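Local structure of LP04448p (Drosophila melanogaster, 4QMH) at residues A[105-110]-A[116-121]; A[63-68]-A[75-80]; A[142-147]-A[153-158]. The protein belongs to the XMAP215 family, which drives microtubule polymerization through an array of TOG domains, and probably binds tubulin through them. All coordinates share one frame; numbering follows the deposited sequence.

The three contacts follow one another along the chain in the order interaction 2, interaction 1, interaction 3. Each joins the end of one helix to the early part of the next: 58-66 with 71-88, 96-106 with 112-129, and 139-145 with 149-162. Together they close three successive helical hairpins of an all-helical TOG domain. Interaction 1 lies between the other two, its centre about 11 Å from the centre of each. It touches interaction 2 through Ala117 and Leu78, and interaction 3 through Leu119 and Glu154. Interactions 2 and 3 do not touch; their nearest atoms are about 11 Å apart. Interaction 1 thus bridges the other two, consistent with the row of helical hairpins that gives a TOG domain its elongated shape.

Interaction 1 of 3, residues A[105-110]-A[116-121]; sequences HALGDN and AAALNC
Ala106 and Leu107 pack against Ala118 and Leu119 across the turn between helices 96-106 and 112-129. The contact itself is apolar; backbone bonds within 105-110 shape the turn beside it. The two alanine methyls touch at a slant, with Ala106 CB 3.7 Å from Ala118 CB. The backbones come close here, and the nearest pair of CA atoms, Ala106 and Ala118, is 5.8 Å apart. Leu107 makes the rest of the contact with one branch. Leu107 CG stands anti to the carbonyl carbon (chi1 -73°), which swings CD2 toward helix 112-129. Its CD2 lies 3.5 Å from Leu119 CG and 3.6 Å from Leu119 CD2. The same methyl also reaches Ala118 CB. The two leucine side chains cross at about a right angle, and the methyl rests on the CG-CD2 side of Leu119.

A type I beta turn runs from Ala106 to Asp109, where the chain heads toward helix 112-129. Asp109 N bonds to Ala106 O at 3.1 Å.

Both leucines also touch Glu154 of helix 149-162, and Leu119 reaches Trp158 there. Ala117 and Cys121 face Leu78 of helix 71-88, so helix 112-129 packs between these two neighbours.

Interaction 2 of 3, residues A[63-68]-A[75-80]; sequences AHRLVD and QTTLAI
Thr77 and Leu66 meet through a methyl that chi1 of Thr77 (-56°) sets anti to the backbone N. The same torsion puts OG1 beside that N, on the side of Arg65. Leu66 has its CG anti to the carbonyl carbon, and this carries CD2 across to helix 71-88.

Leu66 CD2 is the centre of the apolar part. It lies 3.6 Å from Thr77 CG2 and also 3.6 Å from Leu78 CD2. Leu66 and Leu78 cross at about a right angle. Thr77 CG2 lies against the CG-CD2 bond of Leu66. Phe103 of helix 96-106 touches both leucines.

Thr77 OG1 faces the aliphatic base of Arg65, 3.2 Å from Arg65 CB. This is packing against carbon; the hydroxyl is hydrogen-bonded to Ile73 O in its own helix.

The Arg65 chain bends about its CB-CG and CG-CD bonds and leads away from Thr77 to Asp68. NE and NH2 both hold one oxygen, side-on. Arg65 NE is 2.7 Å from Asp68 OD2 in a fairly straight bond (150° at the hydrogen), nearly along the C-O axis. Arg65 NH2 is 3.0 Å from Asp68 OD2, in a more bent bond (134°) from above the carboxylate plane.

Arg34 of helix 31-48 adds a salt bridge to OD2, while Asp68 OD1 accepts from Asn70 N. The two arginines probably stabilise the charged form of Asp68. The helical hairpin thus joins by apolar packing across the segments, while the ionic grip ties the end of helix 58-66 to the turn after it and, through Arg34, to helix 31-48.

Interaction 3 of 3, residues A[142-147]-A[153-158]; sequences DALKGG and TELWAW
Leu144 and Leu155 are the pair with the nearest CA atoms, 7.6 Å apart. Segment 142-147 is the end of helix 139-145 and the start of the turn after it. Gly146 is the first residue there to leave helical backbone angles. Gly147 N still bonds back to Leu144 O at 3.2 Å. Segment 153-158 is helical throughout.

Leu144 carries most of the contact. Its CD2 reaches over one face of the Trp156 indole. It stands 3.9 Å from the centroid of the five-membered ring of Trp156, 22° off the ring normal, in a CH-pi contact. The other branch sits above the rim of the six-membered ring, with Leu144 CD1 3.8 Å from Trp156 CZ2. The two methyls therefore spread along the rim of the indole, and the side chains cross at about a right angle.

The pairing closes a helical hairpin between helices 139-145 and 149-162. Paired antiparallel helices of this kind build the HEAT-like TOG fold.

Leu155 crosses Leu144 at a slant, with Leu155 CD2 3.8 Å from Leu144 CD2. Its CG is anti to the backbone N (chi1 -168°), which points the branch at helix 139-145. The same methyl meets the methyl of Ala143, with Leu155 CD2 3.9 Å from Ala143 CB. Leu104 of helix 96-106 touches both Ala143 and Leu155.

Trp156 NE1 is hydrogen-bonded to His186 ND1, which helps fix the turn of the indole under Leu144. His182 of helix 173-186 also packs on Leu144.

Interaction 1 of 3, residues A[105-110]-A[116-121]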
loop_
_atom_site.group_PDB
_atom_site.type_symbol
_atom_site.label_atom_id
_atom_site.label_comp_id
_atom_site.label_asym_id
_atom_site.label_seq_id
_atom_site.Cartn_x
_atom_site.Cartn_y
_atom_site.Cartn_z
ATOM N N HIS A 105 0.186 5.750 -3.417
ATOM C CA HIS A 105 0.239 6.858 -4.333
ATOM C C HIS A 105 1.633 7.006 -4.948
ATOM O O HIS A 105 1.764 7.344 -6.125
ATOM C CB HIS A 105 -0.193 8.148 -3.653
ATOM C CG HIS A 105 -0.431 9.258 -4.616
ATOM N ND1 HIS A 105 -1.531 9.296 -5.448
ATOM C CD2 HIS A 105 0.311 10.347 -4.914
ATOM C CE1 HIS A 105 -1.463 10.380 -6.202
ATOM N NE2 HIS A 105 -0.354 11.031 -5.901
ATOM N N ALA A 106 2.672 6.722 -4.162
ATOM C CA ALA A 106 4.038 6.822 -4.666
ATOM C C ALA A 106 4.358 5.725 -5.680
ATOM O O ALA A 106 5.340 5.829 -6.415
ATOM C CB ALA A 106 5.048 6.777 -3.502
ATOM N N LEU A 107 3.558 4.657 -5.698
ATOM C CA LEU A 107 3.726 3.608 -6.714
ATOM C C LEU A 107 3.485 4.132 -8.116
ATOM O O LEU A 107 3.821 3.469 -9.093
ATOM C CB LEU A 107 2.759 2.444 -6.476
ATOM C CG LEU A 107 3.037 1.503 -5.317
ATOM C CD1 LEU A 107 1.931 0.442 -5.274
ATOM C CD2 LEU A 107 4.396 0.839 -5.453
ATOM N N GLY A 108 2.865 5.300 -8.215
ATOM C CA GLY A 108 2.580 5.904 -9.507
ATOM C C GLY A 108 3.669 6.839 -9.994
ATOM O O GLY A 108 3.537 7.467 -11.052
ATOM N N ASP A 109 4.746 6.940 -9.227
ATOM C CA ASP A 109 5.803 7.901 -9.517
ATOM C C ASP A 109 6.450 7.597 -10.870
ATOM O O ASP A 109 6.546 6.438 -11.264
ATOM C CB ASP A 109 6.870 7.876 -8.423
ATOM C CG ASP A 109 7.770 9.102 -8.454
ATOM O OD1 ASP A 109 8.712 9.140 -9.276
ATOM O OD2 ASP A 109 7.529 10.033 -7.658
ATOM N N ASN A 110 6.874 8.651 -11.571
ATOM C CA ASN A 110 7.586 8.541 -12.844
ATOM C C ASN A 110 8.953 7.879 -12.744
ATOM O O ASN A 110 9.473 7.371 -13.733
ATOM C CB ASN A 110 7.802 9.928 -13.456
ATOM C CG ASN A 110 6.526 10.568 -13.920
ATOM O OD1 ASN A 110 5.569 9.885 -14.288
ATOM N ND2 ASN A 110 6.503 11.895 -13.915
ATOM N N ALA A 116 10.131 1.877 -6.189
ATOM C CA ALA A 116 10.777 0.781 -5.468
ATOM C C ALA A 116 10.801 1.039 -3.970
ATOM O O ALA A 116 10.581 0.129 -3.162
ATOM C CB ALA A 116 12.203 0.568 -5.989
ATOM N N ALA A 117 11.088 2.283 -3.603
ATOM C CA ALA A 117 11.039 2.692 -2.211
ATOM C C ALA A 117 9.631 2.495 -1.667
ATOM O O ALA A 117 9.451 2.043 -0.534
ATOM C CB ALA A 117 11.480 4.149 -2.063
ATOM N N ALA A 118 8.629 2.824 -2.481
ATOM C CA ALA A 118 7.244 2.687 -2.062
ATOM C C ALA A 118 6.900 1.208 -1.856
ATOM O O ALA A 118 6.264 0.840 -0.868
ATOM C CB ALA A 118 6.317 3.326 -3.088
ATOM N N LEU A 119 7.323 0.365 -2.792
ATOM C CA LEU A 119 7.089 -1.078 -2.682
ATOM C C LEU A 119 7.765 -1.653 -1.442
ATOM O O LEU A 119 7.214 -2.517 -0.770
ATOM C CB LEU A 119 7.599 -1.800 -3.930
ATOM C CG LEU A 119 6.684 -1.804 -5.144
ATOM C CD1 LEU A 119 7.376 -2.461 -6.328
ATOM C CD2 LEU A 119 5.369 -2.526 -4.816
ATOM N N ASN A 120 8.961 -1.162 -1.143
ATOM C CA ASN A 120 9.718 -1.640 0.009
ATOM C C ASN A 120 9.046 -1.288 1.325
ATOM O O ASN A 120 9.043 -2.084 2.260
ATOM C CB ASN A 120 11.129 -1.062 -0.014
ATOM C CG ASN A 120 11.971 -1.639 -1.126
ATOM O OD1 ASN A 120 11.767 -2.776 -1.551
ATOM N ND2 ASN A 120 12.933 -0.858 -1.604
ATOM N N CYS A 121 8.490 -0.083 1.397
ATOM C CA CYS A 121 7.697 0.309 2.551
ATOM C C CYS A 121 6.507 -0.608 2.707
ATOM O O CYS A 121 6.218 -1.085 3.799
ATOM C CB CYS A 121 7.167 1.728 2.401
ATOM S SG CYS A 121 8.264 2.983 3.016
#

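Interaction 2 of 3, residues A[63-68]-A[75-80]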
loop_
_atom_site.group_PDB
_atom_site.type_symbol
_atom_site.label_atom_id
_atom_site.label_comp_id
_atom_site.label_asym_id
_atom_site.label_seq_id
_atom_site.Cartn_x
_atom_site.Cartn_y
_atom_site.Cartn_z
ATOM N N ALA A 63 2.004 11.189 6.709
ATOM C CA ALA A 63 1.158 10.937 5.545
ATOM C C ALA A 63 1.190 12.132 4.581
ATOM O O ALA A 63 1.340 11.962 3.358
ATOM C CB ALA A 63 -0.260 10.619 5.984
ATOM N N HIS A 64 1.090 13.336 5.129
ATOM C CA HIS A 64 1.195 14.535 4.305
ATOM C C HIS A 64 2.556 14.624 3.605
ATOM O O HIS A 64 2.653 15.054 2.449
ATOM C CB HIS A 64 0.962 15.791 5.145
ATOM C CG HIS A 64 -0.476 16.064 5.455
ATOM N ND1 HIS A 64 -1.038 15.781 6.680
ATOM C CD2 HIS A 64 -1.460 16.614 4.707
ATOM C CE1 HIS A 64 -2.310 16.137 6.671
ATOM N NE2 HIS A 64 -2.592 16.644 5.485
ATOM N N ARG A 65 3.621 14.234 4.303
ATOM C CA ARG A 65 4.949 14.323 3.694
ATOM C C ARG A 65 5.178 13.270 2.602
ATOM O O ARG A 65 5.956 13.485 1.674
ATOM C CB ARG A 65 6.044 14.271 4.777
ATOM C CG ARG A 65 5.858 15.341 5.866
ATOM C CD ARG A 65 6.322 16.756 5.472
ATOM N NE ARG A 65 5.546 17.375 4.396
ATOM C CZ ARG A 65 4.393 18.019 4.557
ATOM N NH1 ARG A 65 3.844 18.139 5.760
ATOM N NH2 ARG A 65 3.790 18.564 3.506
ATOM N N LEU A 66 4.491 12.132 2.704
ATOM C CA LEU A 66 4.585 11.102 1.675
ATOM C C LEU A 66 4.073 11.632 0.336
ATOM O O LEU A 66 4.505 11.170 -0.719
ATOM C CB LEU A 66 3.772 9.862 2.083
ATOM C CG LEU A 66 4.401 8.948 3.139
ATOM C CD1 LEU A 66 3.417 7.880 3.603
ATOM C CD2 LEU A 66 5.649 8.305 2.562
ATOM N N VAL A 67 3.133 12.574 0.410
ATOM C CA VAL A 67 2.568 13.221 -0.785
ATOM C C VAL A 67 2.977 14.692 -0.872
ATOM O O VAL A 67 2.222 15.550 -1.342
ATOM C CB VAL A 67 1.022 13.100 -0.829
ATOM C CG1 VAL A 67 0.619 11.638 -0.839
ATOM C CG2 VAL A 67 0.365 13.838 0.337
ATOM N N ASP A 68 4.186 14.981 -0.401
ATOM C CA ASP A 68 4.715 16.337 -0.447
ATOM C C ASP A 68 4.851 16.801 -1.894
ATOM O O ASP A 68 5.105 16.002 -2.789
ATOM C CB ASP A 68 6.087 16.369 0.231
ATOM C CG ASP A 68 6.482 17.760 0.693
ATOM O OD1 ASP A 68 7.031 18.530 -0.118
ATOM O OD2 ASP A 68 6.260 18.071 1.879
ATOM N N GLN A 75 10.542 11.515 -0.998
ATOM C CA GLN A 75 11.468 10.394 -1.000
ATOM C C GLN A 75 12.076 10.156 0.379
ATOM O O GLN A 75 12.162 9.020 0.842
ATOM C CB GLN A 75 12.551 10.614 -2.046
ATOM C CG GLN A 75 11.978 10.608 -3.454
ATOM C CD GLN A 75 12.861 11.317 -4.449
ATOM O OE1 GLN A 75 14.024 11.607 -4.165
ATOM N NE2 GLN A 75 12.310 11.607 -5.630
ATOM N N THR A 76 12.476 11.238 1.039
ATOM C CA THR A 76 13.038 11.141 2.377
ATOM C C THR A 76 12.019 10.515 3.322
ATOM O O THR A 76 12.364 9.688 4.184
ATOM C CB THR A 76 13.477 12.524 2.903
ATOM O OG1 THR A 76 14.537 13.023 2.073
ATOM C CG2 THR A 76 13.986 12.419 4.347
ATOM N N THR A 77 10.761 10.905 3.160
ATOM C CA THR A 77 9.691 10.401 4.014
ATOM C C THR A 77 9.494 8.890 3.835
ATOM O O THR A 77 9.249 8.176 4.807
ATOM C CB THR A 77 8.373 11.191 3.804
ATOM O OG1 THR A 77 8.613 12.587 4.032
ATOM C CG2 THR A 77 7.283 10.706 4.724
ATOM N N LEU A 78 9.621 8.385 2.607
ATOM C CA LEU A 78 9.543 6.940 2.402
ATOM C C LEU A 78 10.634 6.231 3.201
ATOM O O LEU A 78 10.366 5.234 3.871
ATOM C CB LEU A 78 9.639 6.573 0.919
ATOM C CG LEU A 78 8.414 6.923 0.071
ATOM C CD1 LEU A 78 8.798 6.928 -1.410
ATOM C CD2 LEU A 78 7.239 5.966 0.342
ATOM N N ALA A 79 11.856 6.761 3.134
ATOM C CA ALA A 79 12.977 6.208 3.893
ATOM C C ALA A 79 12.671 6.218 5.382
ATOM O O ALA A 79 12.940 5.244 6.087
ATOM C CB ALA A 79 14.259 6.994 3.604
ATOM N N ILE A 80 12.120 7.324 5.875
ATOM C CA ILE A 80 11.767 7.398 7.295
ATOM C C ILE A 80 10.692 6.393 7.691
ATOM O O ILE A 80 10.756 5.793 8.767
ATOM C CB ILE A 80 11.329 8.816 7.690
ATOM C CG1 ILE A 80 12.548 9.738 7.728
ATOM C CG2 ILE A 80 10.645 8.799 9.051
ATOM C CD1 ILE A 80 12.193 11.205 7.802
#

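Interaction 3 of 3, residues A[142-147]-A[153-158]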
loop_
_atom_site.group_PDB
_atom_site.type_symbol
_atom_site.label_atom_id
_atom_site.label_comp_id
_atom_site.label_asym_id
_atom_site.label_seq_id
_atom_site.Cartn_x
_atom_site.Cartn_y
_atom_site.Cartn_z
ATOM N N ASP A 142 -9.334 2.234 -4.321
ATOM C CA ASP A 142 -9.320 3.672 -4.561
ATOM C C ASP A 142 -8.073 4.073 -5.347
ATOM O O ASP A 142 -8.126 4.984 -6.185
ATOM C CB ASP A 142 -9.396 4.451 -3.247
ATOM C CG ASP A 142 -10.811 4.559 -2.708
ATOM O OD1 ASP A 142 -11.767 4.334 -3.476
ATOM O OD2 ASP A 142 -10.961 4.897 -1.514
ATOM N N ALA A 143 -6.950 3.408 -5.081
ATOM C CA ALA A 143 -5.732 3.697 -5.843
ATOM C C ALA A 143 -5.866 3.216 -7.287
ATOM O O ALA A 143 -5.413 3.871 -8.215
ATOM C CB ALA A 143 -4.508 3.067 -5.172
ATOM N N LEU A 144 -6.497 2.061 -7.478
ATOM C CA LEU A 144 -6.663 1.513 -8.821
ATOM C C LEU A 144 -7.602 2.394 -9.644
ATOM O O LEU A 144 -7.369 2.640 -10.833
ATOM C CB LEU A 144 -7.205 0.081 -8.747
ATOM C CG LEU A 144 -6.233 -0.983 -8.222
ATOM C CD1 LEU A 144 -7.009 -2.273 -7.886
ATOM C CD2 LEU A 144 -5.109 -1.273 -9.227
ATOM N N LYS A 145 -8.659 2.860 -8.990
ATOM C CA LYS A 145 -9.737 3.611 -9.628
ATOM C C LYS A 145 -9.227 4.772 -10.480
ATOM O O LYS A 145 -9.381 4.770 -11.704
ATOM C CB LYS A 145 -10.706 4.120 -8.552
ATOM C CG LYS A 145 -11.870 4.947 -9.063
ATOM C CD LYS A 145 -12.771 5.349 -7.899
ATOM C CE LYS A 145 -14.088 5.939 -8.382
ATOM N NZ LYS A 145 -13.900 7.170 -9.202
ATOM N N GLY A 146 -8.624 5.768 -9.847
ATOM C CA GLY A 146 -8.187 6.922 -10.610
ATOM C C GLY A 146 -6.742 6.802 -11.046
ATOM O O GLY A 146 -6.111 7.787 -11.428
ATOM N N GLY A 147 -6.218 5.584 -11.012
ATOM C CA GLY A 147 -4.783 5.395 -11.040
ATOM C C GLY A 147 -4.075 5.673 -12.348
ATOM O O GLY A 147 -4.606 5.407 -13.427
ATOM N N THR A 153 0.162 -0.600 -13.088
ATOM C CA THR A 153 1.160 -1.622 -13.385
ATOM C C THR A 153 1.768 -2.203 -12.111
ATOM O O THR A 153 1.787 -3.420 -11.923
ATOM C CB THR A 153 2.270 -1.068 -14.285
ATOM O OG1 THR A 153 1.685 -0.585 -15.500
ATOM C CG2 THR A 153 3.297 -2.167 -14.610
ATOM N N GLU A 154 2.249 -1.334 -11.224
ATOM C CA GLU A 154 2.897 -1.798 -9.994
ATOM C C GLU A 154 1.911 -2.506 -9.082
ATOM O O GLU A 154 2.239 -3.524 -8.478
ATOM C CB GLU A 154 3.527 -0.642 -9.216
ATOM C CG GLU A 154 4.629 0.091 -9.925
ATOM C CD GLU A 154 5.897 -0.721 -10.095
ATOM O OE1 GLU A 154 6.097 -1.714 -9.367
ATOM O OE2 GLU A 154 6.701 -0.352 -10.971
ATOM N N LEU A 155 0.705 -1.958 -8.981
ATOM C CA LEU A 155 -0.249 -2.461 -7.995
ATOM C C LEU A 155 -0.833 -3.815 -8.391
ATOM O O LEU A 155 -0.963 -4.711 -7.554
ATOM C CB LEU A 155 -1.341 -1.421 -7.722
ATOM C CG LEU A 155 -2.247 -1.686 -6.525
ATOM C CD1 LEU A 155 -1.456 -2.173 -5.300
ATOM C CD2 LEU A 155 -3.046 -0.430 -6.203
ATOM N N TRP A 156 -1.166 -3.995 -9.667
ATOM C CA TRP A 156 -1.575 -5.319 -10.114
ATOM C C TRP A 156 -0.450 -6.358 -9.974
ATOM O O TRP A 156 -0.710 -7.519 -9.673
ATOM C CB TRP A 156 -2.115 -5.296 -11.551
ATOM C CG TRP A 156 -3.505 -4.726 -11.659
ATOM C CD1 TRP A 156 -3.890 -3.647 -12.406
ATOM C CD2 TRP A 156 -4.692 -5.198 -10.997
ATOM N NE1 TRP A 156 -5.235 -3.428 -12.258
ATOM C CE2 TRP A 156 -5.751 -4.356 -11.393
ATOM C CE3 TRP A 156 -4.958 -6.246 -10.107
ATOM C CZ2 TRP A 156 -7.063 -4.529 -10.934
ATOM C CZ3 TRP A 156 -6.256 -6.414 -9.651
ATOM C CH2 TRP A 156 -7.295 -5.560 -10.066
ATOM N N ALA A 157 0.799 -5.953 -10.190
ATOM C CA ALA A 157 1.909 -6.893 -10.041
ATOM C C ALA A 157 1.997 -7.323 -8.590
ATOM O O ALA A 157 2.231 -8.488 -8.286
ATOM C CB ALA A 157 3.217 -6.248 -10.464
ATOM N N TRP A 158 1.818 -6.359 -7.692
ATOM C CA TRP A 158 1.930 -6.631 -6.267
ATOM C C TRP A 158 0.799 -7.537 -5.816
ATOM O O TRP A 158 1.024 -8.495 -5.085
ATOM C CB TRP A 158 1.937 -5.323 -5.478
ATOM C CG TRP A 158 2.062 -5.489 -3.982
ATOM C CD1 TRP A 158 3.209 -5.685 -3.271
ATOM C CD2 TRP A 158 0.999 -5.418 -3.026
ATOM N NE1 TRP A 158 2.924 -5.758 -1.914
ATOM C CE2 TRP A 158 1.572 -5.605 -1.743
ATOM C CE3 TRP A 158 -0.385 -5.231 -3.129
ATOM C CZ2 TRP A 158 0.808 -5.601 -0.579
ATOM C CZ3 TRP A 158 -1.143 -5.234 -1.969
ATOM C CH2 TRP A 158 -0.542 -5.417 -0.710
#